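Local coordinates for protein putative hyaluronoglucosaminidase (Clostridium perfringens, PDB 6PWI) that probably acts as a family 84 glycoside hydrolase with hexosaminidase activity, seen here as a piece of a longer, probably secreted and cell-wall-attached protein, at residues A[64-78]-A[144-158]. Numbering follows the deposited sequence.
Sequences IDEATKNRLLEVLSI and TDSAFYGITSLKAIF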
loop_
_atom_site.group_PDB
_atom_site.type_symbol
_atom_site.label_atom_id
_atom_site.label_comp_id
_atom_site.label_asym_id
_atom_site.label_seq_id
_atom_site.Cartn_x
_atom_site.Cartn_y
_atom_site.Cartn_z
ATOM N N ILE A 64 2.043 -9.293 -26.295
ATOM C CA ILE A 64 2.813 -9.073 -25.079
ATOM C C ILE A 64 3.735 -7.865 -25.280
ATOM O O ILE A 64 4.492 -7.819 -26.250
ATOM C CB ILE A 64 3.579 -10.363 -24.704
ATOM C CG1 ILE A 64 2.664 -11.588 -24.566
ATOM C CG2 ILE A 64 4.455 -10.162 -23.478
ATOM C CD1 ILE A 64 1.449 -11.399 -23.679
ATOM N N ASP A 65 3.658 -6.877 -24.373
ATOM C CA ASP A 65 4.369 -5.612 -24.540
ATOM C C ASP A 65 5.771 -5.697 -23.940
ATOM O O ASP A 65 6.122 -6.700 -23.318
ATOM C CB ASP A 65 3.562 -4.411 -24.032
ATOM C CG ASP A 65 3.359 -4.324 -22.522
ATOM O OD1 ASP A 65 4.121 -4.979 -21.766
ATOM O OD2 ASP A 65 2.430 -3.589 -22.101
ATOM N N GLU A 66 6.562 -4.630 -24.129
ATOM C CA GLU A 66 7.968 -4.652 -23.754
ATOM C C GLU A 66 8.121 -4.794 -22.239
ATOM O O GLU A 66 8.992 -5.531 -21.772
ATOM C CB GLU A 66 8.731 -3.445 -24.305
ATOM C CG GLU A 66 9.159 -3.607 -25.760
ATOM C CD GLU A 66 10.134 -4.734 -26.098
ATOM O OE1 GLU A 66 11.236 -4.776 -25.496
ATOM O OE2 GLU A 66 9.797 -5.573 -26.976
ATOM N N ALA A 67 7.269 -4.090 -21.483
ATOM C CA ALA A 67 7.325 -4.127 -20.029
ATOM C C ALA A 67 7.109 -5.555 -19.524
ATOM O O ALA A 67 7.735 -5.975 -18.553
ATOM C CB ALA A 67 6.326 -3.159 -19.441
ATOM N N THR A 68 6.241 -6.299 -20.215
ATOM C CA THR A 68 5.877 -7.659 -19.854
ATOM C C THR A 68 7.007 -8.628 -20.223
ATOM O O THR A 68 7.272 -9.570 -19.482
ATOM C CB THR A 68 4.484 -7.997 -20.411
ATOM O OG1 THR A 68 3.604 -6.925 -20.066
ATOM C CG2 THR A 68 3.909 -9.291 -19.881
ATOM N N LYS A 69 7.680 -8.406 -21.358
ATOM C CA LYS A 69 8.827 -9.227 -21.707
ATOM C C LYS A 69 9.927 -9.048 -20.659
ATOM O O LYS A 69 10.469 -10.035 -20.162
ATOM C CB LYS A 69 9.344 -8.923 -23.117
ATOM C CG LYS A 69 8.327 -9.071 -24.244
ATOM C CD LYS A 69 8.937 -8.927 -25.628
ATOM C CE LYS A 69 7.904 -8.717 -26.714
ATOM N NZ LYS A 69 8.441 -8.974 -28.073
ATOM N N ASN A 70 10.236 -7.788 -20.321
ATOM C CA ASN A 70 11.284 -7.440 -19.368
ATOM C C ASN A 70 11.022 -8.088 -18.008
ATOM O O ASN A 70 11.958 -8.477 -17.309
ATOM C CB ASN A 70 11.450 -5.926 -19.227
ATOM C CG ASN A 70 12.137 -5.292 -20.420
ATOM O OD1 ASN A 70 13.014 -5.897 -21.032
ATOM N ND2 ASN A 70 11.765 -4.070 -20.754
ATOM N N ARG A 71 9.740 -8.202 -17.646
ATOM C CA ARG A 71 9.353 -8.821 -16.390
ATOM C C ARG A 71 9.737 -10.303 -16.374
ATOM O O ARG A 71 10.168 -10.813 -15.340
ATOM C CB ARG A 71 7.867 -8.592 -16.093
ATOM C CG ARG A 71 7.449 -8.967 -14.677
ATOM C CD ARG A 71 8.188 -8.207 -13.590
ATOM N NE ARG A 71 7.256 -7.824 -12.544
ATOM C CZ ARG A 71 7.582 -7.171 -11.434
ATOM N NH1 ARG A 71 8.840 -6.832 -11.211
ATOM N NH2 ARG A 71 6.649 -6.862 -10.550
ATOM N N LEU A 72 9.582 -10.995 -17.512
ATOM C CA LEU A 72 9.963 -12.398 -17.561
ATOM C C LEU A 72 11.479 -12.521 -17.453
ATOM O O LEU A 72 11.981 -13.415 -16.780
ATOM C CB LEU A 72 9.444 -13.070 -18.837
ATOM C CG LEU A 72 9.814 -14.551 -18.960
ATOM C CD1 LEU A 72 8.942 -15.413 -18.057
ATOM C CD2 LEU A 72 9.727 -15.030 -20.398
ATOM N N LEU A 73 12.198 -11.606 -18.107
ATOM C CA LEU A 73 13.648 -11.683 -18.145
ATOM C C LEU A 73 14.244 -11.441 -16.756
ATOM O O LEU A 73 15.251 -12.058 -16.415
ATOM C CB LEU A 73 14.201 -10.735 -19.215
ATOM C CG LEU A 73 13.737 -11.037 -20.644
ATOM C CD1 LEU A 73 14.433 -10.148 -21.665
ATOM C CD2 LEU A 73 13.927 -12.503 -20.997
ATOM N N GLU A 74 13.606 -10.562 -15.964
ATOM C CA GLU A 74 13.889 -10.394 -14.545
ATOM C C GLU A 74 13.742 -11.734 -13.832
ATOM O O GLU A 74 14.591 -12.128 -13.034
ATOM C CB GLU A 74 12.847 -9.481 -13.898
ATOM C CG GLU A 74 13.347 -8.106 -13.494
ATOM C CD GLU A 74 12.382 -7.381 -12.562
ATOM O OE1 GLU A 74 12.376 -7.702 -11.354
ATOM O OE2 GLU A 74 11.616 -6.517 -13.049
ATOM N N VAL A 75 12.638 -12.427 -14.120
ATOM C CA VAL A 75 12.328 -13.677 -13.449
ATOM C C VAL A 75 13.379 -14.730 -13.796
ATOM O O VAL A 75 13.788 -15.493 -12.926
ATOM C CB VAL A 75 10.889 -14.138 -13.753
ATOM C CG1 VAL A 75 10.670 -15.609 -13.437
ATOM C CG2 VAL A 75 9.874 -13.276 -13.020
ATOM N N LEU A 76 13.832 -14.751 -15.057
ATOM C CA LEU A 76 14.808 -15.744 -15.485
ATOM C C LEU A 76 16.149 -15.532 -14.779
ATOM O O LEU A 76 16.799 -16.502 -14.382
ATOM C CB LEU A 76 14.983 -15.707 -17.007
ATOM C CG LEU A 76 13.798 -16.200 -17.835
ATOM C CD1 LEU A 76 14.211 -16.421 -19.280
ATOM C CD2 LEU A 76 13.214 -17.474 -17.254
ATOM N N SER A 77 16.551 -14.263 -14.619
ATOM C CA SER A 77 17.865 -13.948 -14.077
ATOM C C SER A 77 17.942 -14.174 -12.562
ATOM O O SER A 77 19.036 -14.230 -12.008
ATOM C CB SER A 77 18.314 -12.566 -14.471
ATOM O OG SER A 77 17.559 -11.588 -13.783
ATOM N N ILE A 78 16.789 -14.332 -11.897
ATOM C CA ILE A 78 16.763 -14.680 -10.483
ATOM C C ILE A 78 17.441 -16.035 -10.283
ATOM O O ILE A 78 18.098 -16.239 -9.267
ATOM C CB ILE A 78 15.332 -14.614 -9.896
ATOM C CG1 ILE A 78 14.950 -13.170 -9.547
ATOM C CG2 ILE A 78 15.174 -15.536 -8.695
ATOM C CD1 ILE A 78 13.462 -12.934 -9.398
ATOM N N THR A 144 -2.208 -8.064 -21.757
ATOM C CA THR A 144 -0.789 -8.017 -21.438
ATOM C C THR A 144 -0.571 -7.676 -19.959
ATOM O O THR A 144 0.286 -8.278 -19.306
ATOM C CB THR A 144 -0.006 -7.174 -22.458
ATOM O OG1 THR A 144 1.380 -7.505 -22.342
ATOM C CG2 THR A 144 -0.218 -5.682 -22.316
ATOM N N ASP A 145 -1.361 -6.723 -19.436
ATOM C CA ASP A 145 -1.304 -6.338 -18.031
ATOM C C ASP A 145 -1.473 -7.566 -17.131
ATOM O O ASP A 145 -0.717 -7.746 -16.177
ATOM C CB ASP A 145 -2.344 -5.265 -17.692
ATOM C CG ASP A 145 -2.077 -3.892 -18.290
ATOM O OD1 ASP A 145 -0.925 -3.623 -18.685
ATOM O OD2 ASP A 145 -3.028 -3.094 -18.346
ATOM N N SER A 146 -2.464 -8.413 -17.450
ATOM C CA SER A 146 -2.752 -9.610 -16.672
ATOM C C SER A 146 -1.654 -10.660 -16.832
ATOM O O SER A 146 -1.358 -11.396 -15.890
ATOM C CB SER A 146 -4.091 -10.166 -17.032
ATOM O OG SER A 146 -5.089 -9.173 -16.869
ATOM N N ALA A 147 -1.052 -10.728 -18.027
ATOM C CA ALA A 147 0.067 -11.634 -18.223
ATOM C C ALA A 147 1.201 -11.228 -17.286
ATOM O O ALA A 147 1.817 -12.079 -16.651
ATOM C CB ALA A 147 0.506 -11.665 -19.671
ATOM N N PHE A 148 1.435 -9.912 -17.200
ATOM C CA PHE A 148 2.409 -9.315 -16.302
ATOM C C PHE A 148 2.183 -9.776 -14.858
ATOM O O PHE A 148 3.120 -10.243 -14.214
ATOM C CB PHE A 148 2.360 -7.791 -16.429
ATOM C CG PHE A 148 3.442 -7.042 -15.697
ATOM C CD1 PHE A 148 4.560 -6.572 -16.370
ATOM C CD2 PHE A 148 3.324 -6.771 -14.344
ATOM C CE1 PHE A 148 5.546 -5.861 -15.700
ATOM C CE2 PHE A 148 4.313 -6.067 -13.674
ATOM C CZ PHE A 148 5.422 -5.608 -14.353
ATOM N N TYR A 149 0.945 -9.655 -14.355
ATOM C CA TYR A 149 0.620 -10.138 -13.016
ATOM C C TYR A 149 0.977 -11.620 -12.863
ATOM O O TYR A 149 1.540 -12.012 -11.837
ATOM C CB TYR A 149 -0.841 -9.864 -12.642
ATOM C CG TYR A 149 -1.271 -8.431 -12.829
ATOM C CD1 TYR A 149 -0.428 -7.381 -12.491
ATOM C CD2 TYR A 149 -2.516 -8.122 -13.359
ATOM C CE1 TYR A 149 -0.802 -6.062 -12.684
ATOM C CE2 TYR A 149 -2.907 -6.805 -13.549
ATOM C CZ TYR A 149 -2.047 -5.772 -13.211
ATOM O OH TYR A 149 -2.420 -4.470 -13.397
ATOM N N GLY A 150 0.654 -12.429 -13.886
ATOM C CA GLY A 150 1.019 -13.836 -13.897
ATOM C C GLY A 150 2.517 -14.034 -13.677
ATOM O O GLY A 150 2.934 -14.851 -12.854
ATOM N N ILE A 151 3.319 -13.246 -14.400
ATOM C CA ILE A 151 4.766 -13.357 -14.345
ATOM C C ILE A 151 5.279 -12.890 -12.982
ATOM O O ILE A 151 6.295 -13.394 -12.501
ATOM C CB ILE A 151 5.414 -12.596 -15.520
ATOM C CG1 ILE A 151 4.945 -13.143 -16.872
ATOM C CG2 ILE A 151 6.931 -12.611 -15.406
ATOM C CD1 ILE A 151 5.285 -12.254 -18.043
ATOM N N THR A 152 4.567 -11.937 -12.362
ATOM C CA THR A 152 4.902 -11.460 -11.028
ATOM C C THR A 152 4.702 -12.590 -10.019
ATOM O O THR A 152 5.499 -12.740 -9.096
ATOM C CB THR A 152 4.135 -10.181 -10.647
ATOM O OG1 THR A 152 4.471 -9.133 -11.559
ATOM C CG2 THR A 152 4.423 -9.710 -9.236
ATOM N N SER A 153 3.649 -13.394 -10.205
ATOM C CA SER A 153 3.470 -14.549 -9.341
ATOM C C SER A 153 4.646 -15.507 -9.492
ATOM O O SER A 153 5.125 -16.034 -8.490
ATOM C CB SER A 153 2.154 -15.223 -9.556
ATOM O OG SER A 153 1.107 -14.436 -9.005
ATOM N N LEU A 154 5.145 -15.683 -10.729
ATOM C CA LEU A 154 6.325 -16.509 -10.962
ATOM C C LEU A 154 7.546 -15.923 -10.253
ATOM O O LEU A 154 8.400 -16.669 -9.777
ATOM C CB LEU A 154 6.596 -16.650 -12.462
ATOM C CG LEU A 154 5.722 -17.649 -13.216
ATOM C CD1 LEU A 154 6.025 -17.593 -14.710
ATOM C CD2 LEU A 154 5.905 -19.062 -12.672
ATOM N N LYS A 155 7.618 -14.586 -10.201
ATOM C CA LYS A 155 8.723 -13.898 -9.558
ATOM C C LYS A 155 8.716 -14.224 -8.067
ATOM O O LYS A 155 9.765 -14.470 -7.471
ATOM C CB LYS A 155 8.630 -12.386 -9.773
ATOM C CG LYS A 155 9.893 -11.632 -9.389
ATOM C CD LYS A 155 9.714 -10.158 -9.124
ATOM C CE LYS A 155 10.968 -9.560 -8.525
ATOM N NZ LYS A 155 10.774 -8.130 -8.205
ATOM N N ALA A 156 7.517 -14.221 -7.479
ATOM C CA ALA A 156 7.358 -14.580 -6.083
ATOM C C ALA A 156 7.789 -16.033 -5.876
ATOM O O ALA A 156 8.453 -16.346 -4.887
ATOM C CB ALA A 156 5.936 -14.326 -5.639
ATOM N N ILE A 157 7.440 -16.910 -6.828
ATOM C CA ILE A 157 7.752 -18.325 -6.685
ATOM C C ILE A 157 9.265 -18.520 -6.758
ATOM O O ILE A 157 9.850 -19.210 -5.921
ATOM C CB ILE A 157 6.981 -19.190 -7.707
ATOM C CG1 ILE A 157 5.473 -19.167 -7.432
ATOM C CG2 ILE A 157 7.524 -20.612 -7.704
ATOM C CD1 ILE A 157 4.638 -20.004 -8.379
ATOM N N PHE A 158 9.893 -17.867 -7.744
ATOM C CA PHE A 158 11.299 -18.091 -8.045
ATOM C C PHE A 158 12.185 -17.571 -6.912
ATOM O O PHE A 158 13.261 -18.117 -6.672
ATOM C CB PHE A 158 11.663 -17.537 -9.427
ATOM C CG PHE A 158 11.407 -18.458 -10.602
ATOM C CD1 PHE A 158 10.334 -19.341 -10.612
ATOM C CD2 PHE A 158 12.229 -18.424 -11.719
ATOM C CE1 PHE A 158 10.102 -20.174 -11.697
ATOM C CE2 PHE A 158 11.993 -19.257 -12.805
ATOM C CZ PHE A 158 10.931 -20.132 -12.792
#
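Thr144 OG1 ties together the N-terminal ends of both helices. It accepts from the backbone N of Asp65 (3.1 Å, N-H...O 159°) and donates to Thr68 OG1, which donates to Asp65 OD1. Asp65 is the N-cap of helix 66-78, and its OD1 accepts from Thr68 N, the capping bond. A chi1 of -162° puts Thr144 OG1 opposite its backbone N, where it faces both Asp65 N and Thr68 OG1. A second polar group forms around Arg71, whose NE donates to Thr152 OG1 at 3.2 Å, the acceptor tilted out of the guanidinium plane. Arg71 NH1 makes a salt bridge, weak as a hydrogen bond, with Glu74 OE2. Lys155 NZ lies 3.6 Å from Glu74 OE1, but its stronger partner is Asp205.

The helices run nearly parallel (11°, axes 9.3 Å apart), side by side on a mixed sheet in the family 20 domain 2-like part of the chain. Beneath, Leu72 reaches strand 55-60 and Ile151 strand 94-100. Asp205, and Lys248 bound to Asp65, link the pair to the neighbouring barrel domain, away from the predicted proton donor Asp299.

The side chains interlock as knobs into holes. Ile151 sits among Thr68, Arg71, Leu72 and Val75, its CG2 3.8 Å from Val75 CG2. Arg71 CG sits over one face of Phe148, a CH-pi contact 4.0 Å from the ring centroid. Val75 CG1 covers a face of Phe158, 4.1 Å from its centroid.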